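Local coordinates for protein diaminopimelate decarboxylase (Methanocaldococcus jannaschii, PDB 1TWI) that uses pyridoxal 5'-phosphate to decarboxylate meso-diaminopimelate to L-lysine, the last step of lysine biosynthesis by the diaminopimelate pathway, at residues D244-G249 against I288-R293; A67-A72 against G86-S91; P254-K259 against E334-I339. All coordinates share one frame; numbering follows the deposited sequence.

Contact 1 of 3, residues D244-G249 against I288-R293; sequences DVNLGG and ILEPGR. With PLP (pyridoxal-5'-phosphate), chain E.
Asn246 carries its CG anti to the backbone N (chi1 176°), while Glu290 has CG anti to its own carbonyl carbon (chi1 -60°) and runs on extended; these torsions bring the amide and carboxylate together just past the strand end. Their planes stand almost perpendicular, and Asn246 ND2 reaches Glu290 OE2 from above the carboxylate plane at 2.9 Å, in a bent bond (137° at the hydrogen) with OE2 off the amide plane. The amide oxygen, Asn246 OD1, accepts from Gly248 N in an Asx turn, which helps fix the amide's rotation. Ile288 CG2 packs against the amide, 3.5 Å from Asn246 ND2. The backbones pair in parallel, Ile288 N bonded to Val245 O and Leu247 N to Ile288 O; Glu290 N then bonds to Gly248 O at 2.8 Å. Glu290 OE1 lies 2.7 Å from PLP N1 and is hydrogen-bonded to His208, and OE2 to Asn111. Gly292 N and Arg293 N donate to the phosphate oxygens O3P and O2P. The strands bound the beta-alpha-beta unit 244-246, 264-276, 286-289: on the other face Leu247 and Leu289 pack on helix 264-276, while strand 202-208 flanks 244-246 and strand 62-67 flanks 286-289 in the barrel sheet.

Contact 2 of 3, residues A67-A72 against G86-S91; sequences AYKANA and GADVVS. With PLP (pyridoxal-5'-phosphate), chain E.
Lys69 slants across Asp88, their ends converging beside the cofactor: Lys69 NZ meets Asp88 OD2 at 2.6 Å in a salt bridge, approaching on the syn side and 24° out of the carboxylate plane. The lysine gets there by a bent path. Its CG sits between the backbone N and the carbonyl carbon (chi1 70°), and further bends at chi2 and chi3 carry the chain past the cofactor's C4A group, where Lys69 CD lies 3.1 Å from PLP O4A. Val90 runs at about a right angle to this chain and puts CG1 3.2 Å from Lys69 NZ. Ala67, bridged in parallel register with Asp88, points its methyl to the same face, 3.3 Å from Asp88 OD2 and 3.5 Å from PLP C5A. Tyr68 goes a different way. Its N donates to Asp88 O at 3.1 Å, while its ring runs alongside Val89, with Val89 CG1 over one face near the rim; Ala87 CB approaches Tyr68 CE1 obliquely. Asn111 holds the second oxygen, Asp88 OD1, and Asn396 of the second subunit packs on Lys69 and Val90, so the second subunit reaches this part of the site. Lys69 is the residue known to form the internal aldimine with the cofactor. Here the amine is paired with Asp88 and not bonded to PLP C4A, which lies 4.2 Å from Lys69 NZ; it would probably have to leave Asp88 to form the aldimine, consistent with a state in which product occupies the site.

Contact 3 of 3, residues P254-K259 against E334-I339; sequences PYYKDK and EAYHHI
Tyr256 lays its ring over one face of the Tyr336 ring in an offset stack, the centroids 4.2 Å apart and the planes 16° from parallel. Tyr256 CE1 falls above the centre of the Tyr336 ring, while Tyr256 OH extends past it to within 3.4 Å of Tyr336 CB. Tyr336 has CG anti to its backbone N (chi1 -174°), which turns the ring toward the 254-259 loop and sets its edge against Tyr255 O. Tyr255 makes a different aromatic pair, edge-to-face: its CD1/CE1 edge is directed at one face of His337, with planes at 69° and Tyr255 CE1 3.6 Å from His337 CE1. One water links the two backbones, donating to Tyr255 O at 2.7 Å and accepting from His338 N at 2.8 Å. Lys257 CE packs 4.1 Å from His338 CB, with CG loosely over the rim of the imidazole face; His338 ND1 is buried here without a polar partner. Lys257 NZ curls back to Pro254 O and forms a salt bridge with Asp383. Tyr255 OH bonds Arg293, and its ring makes a cation-pi contact with Arg329; both arginines line the lysine pocket. This joins a loop of the TIM-barrel domain to the beta domain beside that pocket, an interdomain contact of the two-domain fold of class-II decarboxylases.

Contacts 1 and 2 have centres about 11 Å apart and share the parallel barrel sheet, where strand 62-67 lies between 86-89 and 286-289. They meet directly: Pro291 O is 2.9 Å from Ala67 N, a probable hydrogen bond, and both touch the same PLP. Contact 3 lies about 24 Å from each, centre to centre, but touches contact 1 at Arg293. Along the chain contact 2 closes first; contacts 1 and 3 then alternate their segments, and the 254-259 loop, following strand 244-246, meets the later 334-339 loop. This links the cofactor-binding strand ends to the lysine pocket at the domain boundary, where the substrate probably binds too.

Contact 1 of 3, residues D244-G249 against I288-R293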
loop_
_atom_site.group_PDB
_atom_site.type_symbol
_atom_site.label_atom_id
_atom_site.label_comp_id
_atom_site.label_asym_id
_atom_site.label_seq_id
_atom_site.Cartn_x
_atom_site.Cartn_y
_atom_site.Cartn_z
ATOM N N ASP A 244 -18.158 4.015 -30.433
ATOM C CA ASP A 244 -17.729 3.058 -29.412
ATOM C C ASP A 244 -18.488 3.223 -28.113
ATOM O O ASP A 244 -18.653 4.347 -27.649
ATOM C CB ASP A 244 -16.266 3.296 -28.930
ATOM C CG ASP A 244 -15.191 3.053 -29.989
ATOM O OD1 ASP A 244 -15.472 2.385 -31.000
ATOM O OD2 ASP A 244 -14.021 3.518 -29.772
ATOM N N VAL A 245 -18.910 2.116 -27.520
ATOM C CA VAL A 245 -19.489 2.130 -26.176
ATOM C C VAL A 245 -18.548 1.222 -25.367
ATOM O O VAL A 245 -18.317 0.060 -25.696
ATOM C CB VAL A 245 -20.937 1.601 -26.146
ATOM C CG1 VAL A 245 -21.350 1.339 -24.684
ATOM C CG2 VAL A 245 -21.866 2.685 -26.741
ATOM N N ASN A 246 -17.964 1.780 -24.312
ATOM C CA ASN A 246 -17.003 1.028 -23.484
ATOM C C ASN A 246 -17.668 0.936 -22.129
ATOM O O ASN A 246 -17.944 1.973 -21.500
ATOM C CB ASN A 246 -15.678 1.830 -23.452
ATOM C CG ASN A 246 -14.605 1.211 -22.548
ATOM O OD1 ASN A 246 -14.897 0.406 -21.644
ATOM N ND2 ASN A 246 -13.340 1.628 -22.773
ATOM N N LEU A 247 -17.980 -0.292 -21.690
ATOM C CA LEU A 247 -18.681 -0.428 -20.426
ATOM C C LEU A 247 -17.809 -0.711 -19.217
ATOM O O LEU A 247 -18.308 -1.051 -18.137
ATOM C CB LEU A 247 -19.822 -1.473 -20.567
ATOM C CG LEU A 247 -20.878 -1.050 -21.639
ATOM C CD1 LEU A 247 -21.830 -2.258 -21.970
ATOM C CD2 LEU A 247 -21.727 0.139 -21.137
ATOM N N GLY A 248 -16.487 -0.521 -19.360
ATOM C CA GLY A 248 -15.639 -0.652 -18.165
ATOM C C GLY A 248 -15.407 -2.081 -17.700
ATOM O O GLY A 248 -15.637 -3.054 -18.445
ATOM N N GLY A 249 -14.941 -2.234 -16.470
ATOM C CA GLY A 249 -14.699 -3.572 -15.970
ATOM C C GLY A 249 -15.549 -3.810 -14.723
ATOM O O GLY A 249 -16.715 -3.334 -14.620
ATOM N N ILE A 288 -16.575 -2.243 -26.038
ATOM C CA ILE A 288 -15.290 -2.448 -25.354
ATOM C C ILE A 288 -15.562 -2.728 -23.886
ATOM O O ILE A 288 -16.460 -2.080 -23.293
ATOM C CB ILE A 288 -14.424 -1.146 -25.389
ATOM C CG1 ILE A 288 -14.177 -0.740 -26.849
ATOM C CG2 ILE A 288 -13.101 -1.356 -24.656
ATOM C CD1 ILE A 288 -13.583 0.724 -27.038
ATOM N N LEU A 289 -14.830 -3.681 -23.296
ATOM C CA LEU A 289 -14.941 -3.943 -21.857
ATOM C C LEU A 289 -13.522 -3.777 -21.316
ATOM O O LEU A 289 -12.555 -3.929 -22.065
ATOM C CB LEU A 289 -15.432 -5.383 -21.544
ATOM C CG LEU A 289 -16.816 -5.751 -22.113
ATOM C CD1 LEU A 289 -17.289 -7.139 -21.541
ATOM C CD2 LEU A 289 -17.801 -4.668 -21.724
ATOM N N GLU A 290 -13.408 -3.503 -20.019
ATOM C CA GLU A 290 -12.095 -3.266 -19.395
ATOM C C GLU A 290 -11.868 -4.168 -18.225
ATOM O O GLU A 290 -11.546 -3.709 -17.151
ATOM C CB GLU A 290 -11.978 -1.803 -18.926
ATOM C CG GLU A 290 -12.123 -0.731 -20.077
ATOM C CD GLU A 290 -12.181 0.731 -19.530
ATOM O OE1 GLU A 290 -12.590 0.957 -18.362
ATOM O OE2 GLU A 290 -11.851 1.646 -20.298
ATOM N N PRO A 291 -12.019 -5.497 -18.411
ATOM C CA PRO A 291 -11.799 -6.349 -17.253
ATOM C C PRO A 291 -10.342 -6.288 -16.766
ATOM O O PRO A 291 -9.405 -6.187 -17.594
ATOM C CB PRO A 291 -12.174 -7.752 -17.762
ATOM C CG PRO A 291 -11.739 -7.718 -19.229
ATOM C CD PRO A 291 -12.148 -6.279 -19.668
ATOM N N GLY A 292 -10.171 -6.343 -15.439
ATOM C CA GLY A 292 -8.846 -6.369 -14.827
ATOM C C GLY A 292 -8.773 -7.680 -14.020
ATOM O O GLY A 292 -8.234 -8.701 -14.460
ATOM N N ARG A 293 -9.354 -7.625 -12.828
ATOM C CA ARG A 293 -9.409 -8.751 -11.902
ATOM C C ARG A 293 -9.896 -10.008 -12.598
ATOM O O ARG A 293 -9.287 -11.055 -12.462
ATOM C CB ARG A 293 -10.357 -8.411 -10.750
ATOM C CG ARG A 293 -10.193 -9.256 -9.480
ATOM C CD ARG A 293 -11.434 -9.007 -8.544
ATOM N NE ARG A 293 -11.604 -7.573 -8.250
ATOM C CZ ARG A 293 -10.972 -6.929 -7.266
ATOM N NH1 ARG A 293 -10.126 -7.563 -6.431
ATOM N NH2 ARG A 293 -11.146 -5.627 -7.159
HETATM N N1 PLP E . -11.831 0.364 -15.885
HETATM C C2 PLP E . -11.628 1.394 -14.984
HETATM C C2A PLP E . -11.948 2.823 -15.486
HETATM C C3 PLP E . -11.131 1.064 -13.726
HETATM O O3 PLP E . -10.942 2.099 -12.868
HETATM C C4 PLP E . -10.873 -0.220 -13.323
HETATM C C4A PLP E . -10.319 -0.477 -11.880
HETATM O O4A PLP E . -9.909 0.476 -11.296
HETATM C C5 PLP E . -11.081 -1.280 -14.235
HETATM C C6 PLP E . -11.569 -0.944 -15.488
HETATM C C5A PLP E . -10.858 -2.762 -13.971
HETATM O O4P PLP E . -11.652 -3.243 -12.855
HETATM P P PLP E . -11.691 -4.781 -12.471
HETATM O O1P PLP E . -12.576 -4.815 -11.293
HETATM O O2P PLP E . -10.274 -5.144 -12.125
HETATM O O3P PLP E . -12.227 -5.527 -13.608
#

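Contact 2 of 3, residues A67-A72 against G86-S91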
loop_
_atom_site.group_PDB
_atom_site.type_symbol
_atom_site.label_atom_id
_atom_site.label_comp_id
_atom_site.label_asym_id
_atom_site.label_seq_id
_atom_site.Cartn_x
_atom_site.Cartn_y
_atom_site.Cartn_z
ATOM N N ALA A 67 -7.390 -4.106 -18.009
ATOM C CA ALA A 67 -7.037 -3.008 -17.130
ATOM C C ALA A 67 -5.653 -3.246 -16.488
ATOM O O ALA A 67 -5.515 -4.072 -15.538
ATOM C CB ALA A 67 -8.073 -2.859 -16.049
ATOM N N TYR A 68 -4.652 -2.543 -17.017
ATOM C CA TYR A 68 -3.276 -2.672 -16.552
ATOM C C TYR A 68 -3.103 -2.461 -15.081
ATOM O O TYR A 68 -2.208 -3.052 -14.481
ATOM C CB TYR A 68 -2.343 -1.683 -17.289
ATOM C CG TYR A 68 -1.785 -2.261 -18.574
ATOM C CD1 TYR A 68 -2.540 -3.183 -19.320
ATOM C CD2 TYR A 68 -0.500 -1.897 -19.034
ATOM C CE1 TYR A 68 -2.015 -3.738 -20.528
ATOM C CE2 TYR A 68 0.040 -2.436 -20.233
ATOM C CZ TYR A 68 -0.714 -3.334 -20.968
ATOM O OH TYR A 68 -0.247 -3.796 -22.174
ATOM N N LYS A 69 -3.981 -1.683 -14.468
ATOM C CA LYS A 69 -3.774 -1.395 -13.037
ATOM C C LYS A 69 -3.818 -2.675 -12.221
ATOM O O LYS A 69 -3.291 -2.710 -11.112
ATOM C CB LYS A 69 -4.788 -0.386 -12.502
ATOM C CG LYS A 69 -6.238 -0.875 -12.373
ATOM C CD LYS A 69 -7.218 0.242 -12.859
ATOM C CE LYS A 69 -7.444 0.042 -14.391
ATOM N NZ LYS A 69 -8.191 1.057 -15.111
ATOM N N ALA A 70 -4.447 -3.724 -12.768
ATOM C CA ALA A 70 -4.529 -5.013 -12.049
ATOM C C ALA A 70 -3.211 -5.796 -11.968
ATOM O O ALA A 70 -2.957 -6.512 -10.986
ATOM C CB ALA A 70 -5.622 -5.898 -12.670
ATOM N N ASN A 71 -2.346 -5.604 -12.954
ATOM C CA ASN A 71 -1.053 -6.320 -13.007
ATOM C C ASN A 71 -0.427 -5.900 -14.340
ATOM O O ASN A 71 -0.927 -6.293 -15.415
ATOM C CB ASN A 71 -1.281 -7.839 -13.044
ATOM C CG ASN A 71 0.021 -8.629 -12.764
ATOM O OD1 ASN A 71 1.099 -8.218 -13.193
ATOM N ND2 ASN A 71 -0.084 -9.750 -12.073
ATOM N N ALA A 72 0.625 -5.091 -14.288
ATOM C CA ALA A 72 1.306 -4.635 -15.505
ATOM C C ALA A 72 2.718 -5.215 -15.636
ATOM O O ALA A 72 3.584 -4.602 -16.270
ATOM C CB ALA A 72 1.365 -3.070 -15.568
ATOM N N GLY A 86 -6.512 -5.955 -25.892
ATOM C CA GLY A 86 -6.188 -4.520 -25.882
ATOM C C GLY A 86 -5.738 -4.108 -24.481
ATOM O O GLY A 86 -5.448 -4.975 -23.645
ATOM N N ALA A 87 -5.709 -2.796 -24.206
ATOM C CA ALA A 87 -5.273 -2.295 -22.901
ATOM C C ALA A 87 -6.019 -1.065 -22.446
ATOM O O ALA A 87 -6.220 -0.143 -23.223
ATOM C CB ALA A 87 -3.775 -1.941 -22.945
ATOM N N ASP A 88 -6.424 -1.078 -21.186
ATOM C CA ASP A 88 -7.031 0.091 -20.516
ATOM C C ASP A 88 -5.837 0.624 -19.642
ATOM O O ASP A 88 -5.474 -0.012 -18.677
ATOM C CB ASP A 88 -8.202 -0.363 -19.628
ATOM C CG ASP A 88 -8.390 0.543 -18.420
ATOM O OD1 ASP A 88 -7.984 1.767 -18.476
ATOM O OD2 ASP A 88 -8.890 0.054 -17.386
ATOM N N VAL A 89 -5.230 1.762 -19.993
ATOM C CA VAL A 89 -4.104 2.292 -19.222
ATOM C C VAL A 89 -4.558 3.534 -18.478
ATOM O O VAL A 89 -5.426 4.264 -18.968
ATOM C CB VAL A 89 -2.895 2.625 -20.163
ATOM C CG1 VAL A 89 -2.430 1.283 -20.878
ATOM C CG2 VAL A 89 -3.330 3.726 -21.228
ATOM N N VAL A 90 -3.997 3.794 -17.294
ATOM C CA VAL A 90 -4.455 4.952 -16.503
ATOM C C VAL A 90 -3.336 5.934 -16.179
ATOM O O VAL A 90 -3.507 6.869 -15.400
ATOM C CB VAL A 90 -5.142 4.485 -15.184
ATOM C CG1 VAL A 90 -6.404 3.741 -15.486
ATOM C CG2 VAL A 90 -4.236 3.623 -14.376
ATOM N N SER A 91 -2.184 5.723 -16.816
ATOM C CA SER A 91 -1.024 6.600 -16.600
ATOM C C SER A 91 -0.020 6.493 -17.766
ATOM O O SER A 91 -0.032 5.513 -18.539
ATOM C CB SER A 91 -0.297 6.143 -15.332
ATOM O OG SER A 91 0.448 4.966 -15.659
HETATM N N1 PLP E . -11.831 0.364 -15.885
HETATM C C2 PLP E . -11.628 1.394 -14.984
HETATM C C2A PLP E . -11.948 2.823 -15.486
HETATM C C3 PLP E . -11.131 1.064 -13.726
HETATM O O3 PLP E . -10.942 2.099 -12.868
HETATM C C4 PLP E . -10.873 -0.220 -13.323
HETATM C C4A PLP E . -10.319 -0.477 -11.880
HETATM O O4A PLP E . -9.909 0.476 -11.296
HETATM C C5 PLP E . -11.081 -1.280 -14.235
HETATM C C6 PLP E . -11.569 -0.944 -15.488
HETATM C C5A PLP E . -10.858 -2.762 -13.971
HETATM O O4P PLP E . -11.652 -3.243 -12.855
HETATM P P PLP E . -11.691 -4.781 -12.471
HETATM O O1P PLP E . -12.576 -4.815 -11.293
HETATM O O2P PLP E . -10.274 -5.144 -12.125
HETATM O O3P PLP E . -12.227 -5.527 -13.608
#

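Contact 3 of 3, residues P254-K259 against E334-I339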
loop_
_atom_site.group_PDB
_atom_site.type_symbol
_atom_site.label_atom_id
_atom_site.label_comp_id
_atom_site.label_asym_id
_atom_site.label_seq_id
_atom_site.Cartn_x
_atom_site.Cartn_y
_atom_site.Cartn_z
ATOM N N PRO A 254 -14.292 -15.480 -8.133
ATOM C CA PRO A 254 -14.626 -16.270 -6.933
ATOM C C PRO A 254 -13.581 -16.392 -5.796
ATOM O O PRO A 254 -12.896 -17.408 -5.691
ATOM C CB PRO A 254 -15.044 -17.637 -7.545
ATOM C CG PRO A 254 -14.124 -17.769 -8.787
ATOM C CD PRO A 254 -13.938 -16.328 -9.295
ATOM N N TYR A 255 -13.460 -15.361 -4.950
ATOM C CA TYR A 255 -12.529 -15.455 -3.858
ATOM C C TYR A 255 -13.038 -16.546 -2.899
ATOM O O TYR A 255 -12.241 -17.317 -2.396
ATOM C CB TYR A 255 -12.424 -14.132 -3.103
ATOM C CG TYR A 255 -11.610 -13.115 -3.865
ATOM C CD1 TYR A 255 -10.214 -13.260 -4.030
ATOM C CD2 TYR A 255 -12.249 -12.030 -4.460
ATOM C CE1 TYR A 255 -9.468 -12.310 -4.783
ATOM C CE2 TYR A 255 -11.518 -11.083 -5.234
ATOM C CZ TYR A 255 -10.136 -11.232 -5.377
ATOM O OH TYR A 255 -9.439 -10.264 -6.090
ATOM N N TYR A 256 -14.347 -16.539 -2.619
ATOM C CA TYR A 256 -15.013 -17.557 -1.804
ATOM C C TYR A 256 -15.285 -18.696 -2.794
ATOM O O TYR A 256 -15.686 -18.438 -3.913
ATOM C CB TYR A 256 -16.336 -17.013 -1.238
ATOM C CG TYR A 256 -16.100 -16.245 0.039
ATOM C CD1 TYR A 256 -15.818 -16.909 1.223
ATOM C CD2 TYR A 256 -16.116 -14.845 0.044
ATOM C CE1 TYR A 256 -15.566 -16.190 2.380
ATOM C CE2 TYR A 256 -15.863 -14.118 1.202
ATOM C CZ TYR A 256 -15.597 -14.789 2.347
ATOM O OH TYR A 256 -15.389 -14.067 3.486
ATOM N N LYS A 257 -15.042 -19.936 -2.391
ATOM C CA LYS A 257 -15.198 -21.081 -3.272
ATOM C C LYS A 257 -16.482 -21.933 -3.121
ATOM O O LYS A 257 -16.685 -22.900 -3.878
ATOM C CB LYS A 257 -14.001 -21.990 -3.078
ATOM C CG LYS A 257 -12.639 -21.235 -3.054
ATOM C CD LYS A 257 -12.375 -20.700 -4.465
ATOM C CE LYS A 257 -11.019 -19.982 -4.559
ATOM N NZ LYS A 257 -11.046 -19.224 -5.838
ATOM N N ASP A 258 -17.342 -21.553 -2.187
ATOM C CA ASP A 258 -18.588 -22.295 -1.890
ATOM C C ASP A 258 -19.831 -21.887 -2.710
ATOM O O ASP A 258 -20.817 -22.641 -2.784
ATOM C CB ASP A 258 -18.875 -22.155 -0.399
ATOM C CG ASP A 258 -19.220 -20.710 -0.009
ATOM O OD1 ASP A 258 -18.542 -19.750 -0.477
ATOM O OD2 ASP A 258 -20.183 -20.527 0.771
ATOM N N LYS A 259 -19.805 -20.732 -3.357
ATOM C CA LYS A 259 -20.977 -20.317 -4.135
ATOM C C LYS A 259 -20.691 -19.909 -5.587
ATOM O O LYS A 259 -19.688 -19.241 -5.879
ATOM C CB LYS A 259 -21.693 -19.144 -3.430
ATOM C CG LYS A 259 -22.563 -19.535 -2.211
ATOM C CD LYS A 259 -23.456 -18.335 -1.788
ATOM C CE LYS A 259 -23.607 -18.203 -0.253
ATOM N NZ LYS A 259 -23.966 -16.794 0.188
ATOM N N GLU A 334 -9.412 -6.094 4.478
ATOM C CA GLU A 334 -9.827 -7.242 5.276
ATOM C C GLU A 334 -10.464 -8.235 4.319
ATOM O O GLU A 334 -11.384 -8.969 4.654
ATOM C CB GLU A 334 -10.811 -6.852 6.382
ATOM C CG GLU A 334 -10.227 -7.224 7.743
ATOM C CD GLU A 334 -11.096 -6.793 8.912
ATOM O OE1 GLU A 334 -12.021 -7.569 9.284
ATOM O OE2 GLU A 334 -10.855 -5.667 9.442
ATOM N N ALA A 335 -9.933 -8.261 3.109
ATOM C CA ALA A 335 -10.459 -9.116 2.070
ATOM C C ALA A 335 -10.099 -10.604 2.225
ATOM O O ALA A 335 -8.961 -10.980 2.632
ATOM C CB ALA A 335 -9.980 -8.580 0.718
ATOM N N TYR A 336 -11.065 -11.447 1.865
ATOM C CA TYR A 336 -10.876 -12.882 1.932
ATOM C C TYR A 336 -10.156 -13.536 0.723
ATOM O O TYR A 336 -10.532 -13.322 -0.442
ATOM C CB TYR A 336 -12.259 -13.576 2.130
ATOM C CG TYR A 336 -12.160 -15.076 2.361
ATOM C CD1 TYR A 336 -12.026 -15.971 1.293
ATOM C CD2 TYR A 336 -12.140 -15.598 3.664
ATOM C CE1 TYR A 336 -11.859 -17.373 1.534
ATOM C CE2 TYR A 336 -11.981 -16.958 3.908
ATOM C CZ TYR A 336 -11.837 -17.837 2.848
ATOM O OH TYR A 336 -11.656 -19.184 3.124
ATOM N N HIS A 337 -9.121 -14.338 1.026
ATOM C CA HIS A 337 -8.426 -15.159 0.039
ATOM C C HIS A 337 -8.372 -16.577 0.631
ATOM O O HIS A 337 -8.149 -16.725 1.807
ATOM C CB HIS A 337 -6.977 -14.733 -0.233
ATOM C CG HIS A 337 -6.864 -13.426 -0.955
ATOM N ND1 HIS A 337 -6.569 -13.333 -2.303
ATOM C CD2 HIS A 337 -7.022 -12.157 -0.510
ATOM C CE1 HIS A 337 -6.550 -12.055 -2.654
ATOM N NE2 HIS A 337 -6.825 -11.322 -1.583
ATOM N N HIS A 338 -8.622 -17.584 -0.193
ATOM C CA HIS A 338 -8.543 -18.989 0.203
ATOM C C HIS A 338 -7.034 -19.316 0.437
ATOM O O HIS A 338 -6.168 -18.862 -0.289
ATOM C CB HIS A 338 -9.099 -19.840 -0.939
ATOM C CG HIS A 338 -9.211 -21.280 -0.589
ATOM N ND1 HIS A 338 -8.705 -22.286 -1.395
ATOM C CD2 HIS A 338 -9.738 -21.893 0.500
ATOM C CE1 HIS A 338 -8.923 -23.462 -0.820
ATOM N NE2 HIS A 338 -9.540 -23.250 0.335
ATOM N N ILE A 339 -6.740 -20.088 1.465
ATOM C CA ILE A 339 -5.367 -20.419 1.804
ATOM C C ILE A 339 -5.295 -21.911 2.133
ATOM O O ILE A 339 -6.170 -22.415 2.824
ATOM C CB ILE A 339 -4.915 -19.620 3.071
ATOM C CG1 ILE A 339 -4.929 -18.107 2.762
ATOM C CG2 ILE A 339 -3.483 -20.038 3.545
ATOM C CD1 ILE A 339 -4.821 -17.217 4.027
HETATM O O HOH W 1 -9.634 -16.869 -2.712
#